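Local coordinates for beta-glucoside phosphorylase BglX (PDB 5VQE), which probably cleaves beta-glucosides by transferring the glucosyl unit to phosphate, as a phosphorylase of glycoside hydrolase family 3, at residues Ala82-Ala90 with Leu351-Pro360; Pro155-Arg163 with Val478-Arg486. One frame throughout, in Å; residues are numbered along the deposited sequence.

Both contacts involve the glycoside hydrolase family 3 N-terminal domain, but at different places. The centre of contact 1 lies about 24 Å, and that of contact 2 about 11 Å, from the centre of the chain. Contact 1 joins the loop leading into strand 88-91, and its first residue, to the end of helix 340-356 and the residues after it. Contact 2 joins two loops, one carrying Arg163 of the sugar pocket. Both are partly buried. Contact 1 is mostly leucine, isoleucine and proline, with one lysine amine bonded to a carbonyl. Contact 2 mixes a small apolar patch with bridging waters and a salt bridge with a long, weak hydrogen bond. Their nearest atoms are about 13 Å apart.

Contact 1. Residues Ala82-Ala90 with Leu351-Pro360; sequences ASKIPLLIA and LGMKAKLRLP
Lys354 reaches from the last turns of helix 340-356 to the backbone of Pro86. Its NZ donates to Pro86 O at 2.8 Å. The C=O...N angle is 151°, and the amine sits 17° off the carbonyl plane. Beyond CG the lysine chain is extended, which carries NZ across to the start of the strand and to three oxygens. CD and CE run close beside the Pro86 carbonyl. NZ also bonds to Gly60 O and Gln36 OE1, and the three oxygens together grip a buried amine.

Apolar groups lie around this chain. Leu88 lies against its aliphatic part, with Leu88 CG 4.0 Å from Lys354 CE. The Leu88 side chain meets Leu357 at about a right angle, and its CD2 is 3.6 Å from Leu357 CD1. Nearer the amine, Ile85 CG2 touches Leu351 CD2 at 3.8 Å. The chi1 of Ile85, -52°, turns CG2 away from its own backbone N and leaves CG1 beside that N. Pro86 and Leu359 lie alongside each other, their side chains running opposite ways, with Pro86 CB 3.6 Å from Leu359 CB. The CD1 branch of Leu359 goes on to Leu87 O, at 3.4 Å.

The strand belongs to the parallel sheet of the TIM-barrel-like domain. Residues 83-87 form the loop that leads from helix 69-82 into strand 88-91. The helix is closed by a Schellman motif: Arg358 has positive phi, Leu359 N bonds to Lys354 O and Arg358 N to Ala355 O. This reversal carries Leu359 back toward Pro86.

Further out, Leu88 pairs through its backbone with Val62 of strand 61-64 and with Gly60 just before it. Gln80 of helix 69-82 touches Pro86 and accepts from Leu87 N. Helix 15-27 adds Thr24 against Ile85 and Trp20 against Pro360.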
loop_
_atom_site.group_PDB
_atom_site.type_symbol
_atom_site.label_atom_id
_atom_site.label_comp_id
_atom_site.label_asym_id
_atom_site.label_seq_id
_atom_site.Cartn_x
_atom_site.Cartn_y
_atom_site.Cartn_z
ATOM N N ALA A 82 20.071 4.582 20.829
ATOM C CA ALA A 82 19.429 4.320 22.109
ATOM C C ALA A 82 19.010 2.866 22.293
ATOM O O ALA A 82 18.605 2.501 23.403
ATOM C CB ALA A 82 18.203 5.217 22.260
ATOM N N SER A 83 19.101 2.035 21.255
ATOM C CA SER A 83 18.646 0.649 21.304
ATOM C C SER A 83 19.823 -0.294 21.514
ATOM O O SER A 83 20.816 -0.220 20.785
ATOM C CB SER A 83 17.927 0.268 20.008
ATOM O OG SER A 83 16.738 1.011 19.847
ATOM N N LYS A 84 19.690 -1.213 22.477
ATOM C CA LYS A 84 20.720 -2.233 22.652
ATOM C C LYS A 84 20.741 -3.196 21.474
ATOM O O LYS A 84 21.815 -3.544 20.966
ATOM C CB LYS A 84 20.506 -3.006 23.954
ATOM C CG LYS A 84 21.556 -4.106 24.150
ATOM C CD LYS A 84 21.482 -4.783 25.513
ATOM C CE LYS A 84 20.261 -5.683 25.636
ATOM N NZ LYS A 84 20.373 -6.593 26.817
ATOM N N ILE A 85 19.575 -3.663 21.056
ATOM C CA ILE A 85 19.424 -4.467 19.842
ATOM C C ILE A 85 19.026 -3.517 18.714
ATOM O O ILE A 85 18.040 -2.787 18.866
ATOM C CB ILE A 85 18.356 -5.567 20.010
ATOM C CG1 ILE A 85 18.606 -6.415 21.262
ATOM C CG2 ILE A 85 18.309 -6.433 18.766
ATOM C CD1 ILE A 85 19.938 -7.141 21.282
ATOM N N PRO A 86 19.741 -3.498 17.589
ATOM C CA PRO A 86 19.318 -2.644 16.475
ATOM C C PRO A 86 17.874 -2.912 16.081
ATOM O O PRO A 86 17.395 -4.045 16.135
ATOM C CB PRO A 86 20.283 -3.024 15.342
ATOM C CG PRO A 86 21.473 -3.555 16.012
ATOM C CD PRO A 86 20.992 -4.213 17.278
ATOM N N LEU A 87 17.202 -1.858 15.637
ATOM C CA LEU A 87 15.805 -1.920 15.230
ATOM C C LEU A 87 15.670 -2.239 13.747
ATOM O O LEU A 87 16.440 -1.739 12.925
ATOM C CB LEU A 87 15.115 -0.578 15.490
ATOM C CG LEU A 87 15.025 -0.115 16.944
ATOM C CD1 LEU A 87 14.848 1.399 17.021
ATOM C CD2 LEU A 87 13.875 -0.821 17.623
ATOM N N LEU A 88 14.665 -3.045 13.406
ATOM C CA LEU A 88 14.107 -2.978 12.062
ATOM C C LEU A 88 13.284 -1.701 11.958
ATOM O O LEU A 88 12.516 -1.377 12.872
ATOM C CB LEU A 88 13.242 -4.200 11.760
ATOM C CG LEU A 88 13.967 -5.547 11.743
ATOM C CD1 LEU A 88 12.958 -6.654 11.627
ATOM C CD2 LEU A 88 14.973 -5.621 10.613
ATOM N N ILE A 89 13.480 -0.950 10.876
ATOM C CA ILE A 89 12.816 0.334 10.673
ATOM C C ILE A 89 11.981 0.214 9.409
ATOM O O ILE A 89 12.525 0.144 8.299
ATOM C CB ILE A 89 13.817 1.496 10.578
ATOM C CG1 ILE A 89 14.594 1.635 11.892
ATOM C CG2 ILE A 89 13.095 2.801 10.287
ATOM C CD1 ILE A 89 15.743 2.607 11.828
ATOM N N ALA A 90 10.662 0.189 9.573
ATOM C CA ALA A 90 9.736 -0.073 8.486
ATOM C C ALA A 90 9.054 1.203 8.001
ATOM O O ALA A 90 9.033 2.230 8.685
ATOM C CB ALA A 90 8.676 -1.087 8.924
ATOM N N LEU A 351 15.753 -11.570 15.137
ATOM C CA LEU A 351 17.183 -11.313 15.182
ATOM C C LEU A 351 17.870 -11.757 13.904
ATOM O O LEU A 351 18.833 -11.121 13.468
ATOM C CB LEU A 351 17.791 -12.026 16.380
ATOM C CG LEU A 351 17.342 -11.504 17.735
ATOM C CD1 LEU A 351 17.811 -12.444 18.834
ATOM C CD2 LEU A 351 17.874 -10.112 17.952
ATOM N N GLY A 352 17.388 -12.836 13.284
ATOM C CA GLY A 352 18.011 -13.304 12.060
ATOM C C GLY A 352 17.898 -12.308 10.922
ATOM O O GLY A 352 18.800 -12.199 10.088
ATOM N N MET A 353 16.785 -11.575 10.858
ATOM C CA MET A 353 16.667 -10.564 9.812
ATOM C C MET A 353 17.564 -9.372 10.113
ATOM O O MET A 353 18.098 -8.747 9.189
ATOM C CB MET A 353 15.207 -10.129 9.646
ATOM C CG MET A 353 14.373 -11.112 8.820
ATOM S SD MET A 353 14.911 -11.167 7.098
ATOM C CE MET A 353 14.266 -12.747 6.516
ATOM N N LYS A 354 17.744 -9.053 11.397
ATOM C CA LYS A 354 18.672 -7.998 11.779
ATOM C C LYS A 354 20.102 -8.379 11.421
ATOM O O LYS A 354 20.868 -7.543 10.928
ATOM C CB LYS A 354 18.519 -7.711 13.272
ATOM C CG LYS A 354 17.154 -7.119 13.590
ATOM C CD LYS A 354 16.915 -6.893 15.071
ATOM C CE LYS A 354 15.501 -6.371 15.303
ATOM N NZ LYS A 354 15.252 -5.801 16.654
ATOM N N ALA A 355 20.461 -9.652 11.617
ATOM C CA ALA A 355 21.772 -10.130 11.197
ATOM C C ALA A 355 21.889 -10.167 9.680
ATOM O O ALA A 355 22.952 -9.857 9.129
ATOM C CB ALA A 355 22.038 -11.514 11.785
ATOM N N LYS A 356 20.810 -10.536 8.982
ATOM C CA LYS A 356 20.847 -10.547 7.521
ATOM C C LYS A 356 21.196 -9.168 6.979
ATOM O O LYS A 356 21.968 -9.041 6.022
ATOM C CB LYS A 356 19.496 -11.021 6.972
ATOM C CG LYS A 356 19.389 -11.122 5.448
ATOM C CD LYS A 356 17.944 -11.428 5.035
ATOM C CE LYS A 356 17.716 -11.233 3.541
ATOM N NZ LYS A 356 18.438 -12.243 2.750
ATOM N N LEU A 357 20.622 -8.127 7.576
ATOM C CA LEU A 357 20.898 -6.745 7.215
ATOM C C LEU A 357 22.249 -6.255 7.720
ATOM O O LEU A 357 22.657 -5.142 7.368
ATOM C CB LEU A 357 19.795 -5.845 7.777
ATOM C CG LEU A 357 18.418 -5.946 7.120
ATOM C CD1 LEU A 357 17.373 -5.273 7.978
ATOM C CD2 LEU A 357 18.441 -5.320 5.726
ATOM N N ARG A 358 22.931 -7.047 8.547
ATOM C CA ARG A 358 24.204 -6.664 9.156
ATOM C C ARG A 358 24.065 -5.391 9.985
ATOM O O ARG A 358 24.954 -4.540 9.995
ATOM C CB ARG A 358 25.297 -6.506 8.097
ATOM C CG ARG A 358 25.284 -7.602 7.059
ATOM C CD ARG A 358 26.679 -7.889 6.534
ATOM N NE ARG A 358 27.419 -8.772 7.435
ATOM C CZ ARG A 358 27.706 -10.051 7.194
ATOM N NH1 ARG A 358 27.332 -10.638 6.067
ATOM N NH2 ARG A 358 28.383 -10.749 8.094
ATOM N N LEU A 359 22.944 -5.257 10.697
ATOM C CA LEU A 359 22.777 -4.112 11.583
ATOM C C LEU A 359 23.751 -4.185 12.756
ATOM O O LEU A 359 24.282 -3.148 13.169
ATOM C CB LEU A 359 21.340 -4.022 12.102
ATOM C CG LEU A 359 20.246 -3.938 11.033
ATOM C CD1 LEU A 359 18.875 -3.788 11.685
ATOM C CD2 LEU A 359 20.506 -2.795 10.044
ATOM N N PRO A 360 24.017 -5.369 13.321
ATOM C CA PRO A 360 24.905 -5.417 14.493
ATOM C C PRO A 360 26.294 -4.894 14.214
ATOM O O PRO A 360 26.917 -4.303 15.105
ATOM C CB PRO A 360 24.933 -6.910 14.850
ATOM C CG PRO A 360 23.707 -7.478 14.255
ATOM C CD PRO A 360 23.481 -6.706 12.999
#

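Contact 2. Residues Pro155-Arg163 with Val478-Arg486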
loop_
_atom_site.group_PDB
_atom_site.type_symbol
_atom_site.label_atom_id
_atom_site.label_comp_id
_atom_site.label_asym_id
_atom_site.label_seq_id
_atom_site.Cartn_x
_atom_site.Cartn_y
_atom_site.Cartn_z
ATOM N N PRO A 155 -14.510 -5.125 -7.608
ATOM C CA PRO A 155 -14.328 -3.682 -7.858
ATOM C C PRO A 155 -14.957 -2.763 -6.811
ATOM O O PRO A 155 -14.702 -1.552 -6.860
ATOM C CB PRO A 155 -14.996 -3.472 -9.229
ATOM C CG PRO A 155 -15.287 -4.847 -9.762
ATOM C CD PRO A 155 -15.420 -5.740 -8.587
ATOM N N GLU A 156 -15.770 -3.271 -5.887
ATOM C CA GLU A 156 -16.327 -2.440 -4.828
ATOM C C GLU A 156 -15.453 -2.419 -3.584
ATOM O O GLU A 156 -15.792 -1.733 -2.612
ATOM C CB GLU A 156 -17.738 -2.919 -4.456
ATOM C CG GLU A 156 -18.768 -2.741 -5.566
ATOM C CD GLU A 156 -19.047 -1.272 -5.877
ATOM O OE1 GLU A 156 -19.144 -0.468 -4.923
ATOM O OE2 GLU A 156 -19.166 -0.924 -7.072
ATOM N N ASN A 157 -14.352 -3.148 -3.586
ATOM C CA ASN A 157 -13.468 -3.159 -2.427
ATOM C C ASN A 157 -12.708 -1.840 -2.368
ATOM O O ASN A 157 -12.015 -1.493 -3.337
ATOM C CB ASN A 157 -12.499 -4.331 -2.507
ATOM C CG ASN A 157 -11.721 -4.526 -1.228
ATOM O OD1 ASN A 157 -11.259 -3.566 -0.616
ATOM N ND2 ASN A 157 -11.576 -5.776 -0.811
ATOM N N PRO A 158 -12.803 -1.077 -1.277
ATOM C CA PRO A 158 -12.173 0.246 -1.225
ATOM C C PRO A 158 -10.710 0.254 -0.821
ATOM O O PRO A 158 -10.068 1.305 -0.943
ATOM C CB PRO A 158 -13.009 0.963 -0.155
ATOM C CG PRO A 158 -13.329 -0.120 0.803
ATOM C CD PRO A 158 -13.570 -1.353 -0.047
ATOM N N ILE A 159 -10.174 -0.859 -0.325
ATOM C CA ILE A 159 -8.839 -0.888 0.260
ATOM C C ILE A 159 -7.856 -1.669 -0.594
ATOM O O ILE A 159 -6.667 -1.743 -0.246
ATOM C CB ILE A 159 -8.884 -1.436 1.704
ATOM C CG1 ILE A 159 -7.645 -1.023 2.501
ATOM C CG2 ILE A 159 -9.050 -2.953 1.729
ATOM C CD1 ILE A 159 -7.571 0.461 2.800
ATOM N N THR A 160 -8.305 -2.225 -1.721
ATOM C CA THR A 160 -7.415 -2.814 -2.712
ATOM C C THR A 160 -7.228 -1.817 -3.853
ATOM O O THR A 160 -6.442 -0.874 -3.724
ATOM C CB THR A 160 -7.979 -4.151 -3.193
ATOM O OG1 THR A 160 -9.373 -4.010 -3.502
ATOM C CG2 THR A 160 -7.814 -5.208 -2.095
ATOM N N ASN A 161 -7.960 -1.982 -4.950
ATOM C CA ASN A 161 -8.095 -0.927 -5.970
ATOM C C ASN A 161 -6.703 -0.573 -6.490
ATOM O O ASN A 161 -5.926 -1.486 -6.820
ATOM C CB ASN A 161 -8.873 0.226 -5.346
ATOM C CG ASN A 161 -9.490 1.139 -6.380
ATOM O OD1 ASN A 161 -8.968 2.223 -6.674
ATOM N ND2 ASN A 161 -10.612 0.705 -6.945
ATOM N N VAL A 162 -6.330 0.706 -6.553
ATOM C CA VAL A 162 -5.062 1.087 -7.164
ATOM C C VAL A 162 -3.850 0.663 -6.351
ATOM O O VAL A 162 -2.729 0.803 -6.839
ATOM C CB VAL A 162 -4.979 2.610 -7.403
ATOM C CG1 VAL A 162 -6.034 3.046 -8.404
ATOM C CG2 VAL A 162 -5.100 3.390 -6.105
ATOM N N ARG A 163 -4.031 0.161 -5.127
ATOM C CA ARG A 163 -2.896 -0.352 -4.368
ATOM C C ARG A 163 -2.398 -1.685 -4.907
ATOM O O ARG A 163 -1.311 -2.129 -4.510
ATOM C CB ARG A 163 -3.263 -0.499 -2.890
ATOM C CG ARG A 163 -3.589 0.819 -2.186
ATOM C CD ARG A 163 -4.077 0.563 -0.770
ATOM N NE ARG A 163 -2.996 0.242 0.154
ATOM C CZ ARG A 163 -3.156 -0.431 1.290
ATOM N NH1 ARG A 163 -4.360 -0.875 1.643
ATOM N NH2 ARG A 163 -2.112 -0.676 2.066
ATOM N N VAL A 478 -7.761 5.756 -2.001
ATOM C CA VAL A 478 -7.845 4.807 -0.902
ATOM C C VAL A 478 -7.402 5.482 0.387
ATOM O O VAL A 478 -6.447 6.273 0.405
ATOM C CB VAL A 478 -6.981 3.567 -1.187
ATOM C CG1 VAL A 478 -7.001 2.640 0.019
ATOM C CG2 VAL A 478 -7.462 2.837 -2.436
ATOM N N SER A 479 -8.079 5.153 1.482
ATOM C CA SER A 479 -7.657 5.627 2.794
ATOM C C SER A 479 -8.316 4.768 3.864
ATOM O O SER A 479 -9.515 4.479 3.782
ATOM C CB SER A 479 -8.013 7.105 2.993
ATOM O OG SER A 479 -7.269 7.660 4.061
ATOM N N SER A 480 -7.524 4.364 4.859
ATOM C CA SER A 480 -8.009 3.547 5.965
ATOM C C SER A 480 -9.342 4.063 6.496
ATOM O O SER A 480 -9.531 5.269 6.678
ATOM C CB SER A 480 -6.974 3.543 7.095
ATOM O OG SER A 480 -5.726 3.032 6.658
ATOM N N ASN A 481 -10.264 3.130 6.739
ATOM C CA ASN A 481 -11.532 3.368 7.432
ATOM C C ASN A 481 -12.578 4.050 6.560
ATOM O O ASN A 481 -13.529 4.641 7.086
ATOM C CB ASN A 481 -11.328 4.181 8.716
ATOM C CG ASN A 481 -10.410 3.484 9.706
ATOM O OD1 ASN A 481 -10.807 2.527 10.370
ATOM N ND2 ASN A 481 -9.175 3.959 9.807
ATOM N N GLN A 482 -12.439 3.986 5.239
ATOM C CA GLN A 482 -13.508 4.357 4.324
ATOM C C GLN A 482 -14.222 3.087 3.884
ATOM O O GLN A 482 -13.573 2.094 3.539
ATOM C CB GLN A 482 -12.961 5.110 3.109
ATOM C CG GLN A 482 -12.253 6.407 3.467
ATOM C CD GLN A 482 -11.516 7.030 2.289
ATOM O OE1 GLN A 482 -11.094 6.335 1.360
ATOM N NE2 GLN A 482 -11.357 8.352 2.327
ATOM N N THR A 483 -15.554 3.107 3.919
ATOM C CA THR A 483 -16.315 1.969 3.426
ATOM C C THR A 483 -16.608 2.080 1.936
ATOM O O THR A 483 -17.082 1.107 1.341
ATOM C CB THR A 483 -17.635 1.797 4.209
ATOM O OG1 THR A 483 -18.709 2.461 3.534
ATOM C CG2 THR A 483 -17.515 2.330 5.640
ATOM N N THR A 484 -16.313 3.225 1.320
ATOM C CA THR A 484 -16.458 3.378 -0.119
ATOM C C THR A 484 -15.438 4.378 -0.650
ATOM O O THR A 484 -15.040 5.319 0.044
ATOM C CB THR A 484 -17.871 3.840 -0.507
ATOM O OG1 THR A 484 -18.132 3.476 -1.867
ATOM C CG2 THR A 484 -18.034 5.361 -0.353
ATOM N N ILE A 485 -15.018 4.148 -1.891
ATOM C CA ILE A 485 -14.369 5.154 -2.719
ATOM C C ILE A 485 -15.171 5.372 -3.998
ATOM O O ILE A 485 -14.628 5.760 -5.028
ATOM C CB ILE A 485 -12.908 4.780 -3.033
ATOM C CG1 ILE A 485 -12.845 3.420 -3.727
ATOM C CG2 ILE A 485 -12.078 4.798 -1.757
ATOM C CD1 ILE A 485 -11.453 3.050 -4.234
ATOM N N ARG A 486 -16.464 5.071 -3.932
ATOM C CA ARG A 486 -17.380 5.347 -5.020
ATOM C C ARG A 486 -17.471 6.846 -5.261
ATOM O O ARG A 486 -17.201 7.669 -4.380
ATOM C CB ARG A 486 -18.769 4.796 -4.698
ATOM C CG ARG A 486 -18.838 3.278 -4.623
ATOM C CD ARG A 486 -19.049 2.658 -5.985
ATOM N NE ARG A 486 -20.267 3.153 -6.607
ATOM C CZ ARG A 486 -21.488 2.722 -6.311
ATOM N NH1 ARG A 486 -21.664 1.776 -5.400
ATOM N NH2 ARG A 486 -22.534 3.242 -6.933
HETATM O O HOH W 1 -15.800 1.607 -2.794
HETATM O O HOH W 2 -10.162 3.467 1.114
#
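Val478 points its two methyl groups into the loop 155-163. Val478 CG1 meets Ile159 CD1 at 3.6 Å, the two side chains crossing at about a right angle. Arg163 also crosses Val478 at about a right angle, with Arg163 CD 3.7 Å from Val478 CG1. Both methyls lie against Pro158 O, Val478 CG2 at 3.4 Å. Ile159 CG1 is anti to its own backbone N (chi1 -160°), which sends CD1 toward Val478.

Ile485 and Asn161 point at each other from the two loops; Ile485 CD1 ends 3.5 Å from Asn161 CG. That amide is held by Asn513 OD1, which accepts from ND2. The Pro158 ring brings its CG corner to the backbone of the other loop, 3.5 Å from Gln482 O.

Two turns shape the surfaces: an Asx turn in which Asn157 OD1 accepts from Ile159 N, and a type II beta turn from Ser479 to Gln482. The first loop follows strand 143-144 of the TIM-barrel-like domain, and the second follows strand 469-475 of the six-stranded mixed sheet. The contact therefore joins the two parts of the fold beside the sugar pocket.

Arg163 NH1 donates to Ile159 O at 3.1 Å. Its NE pairs with Glu94 and its NH2 bonds to O3 of the bound 2-deoxy-2-fluoroglucose.

At the outer edge Glu156 and Arg486 form a salt bridge whose hydrogen bond, Arg486 NH1 to Glu156 OE1, is weak at 3.4 Å. The carboxylate and guanidinium planes stand 89° apart, and Arg486 NH2 pairs with Asp519. A water accepts from Ile485 N and donates weakly to Glu156 O.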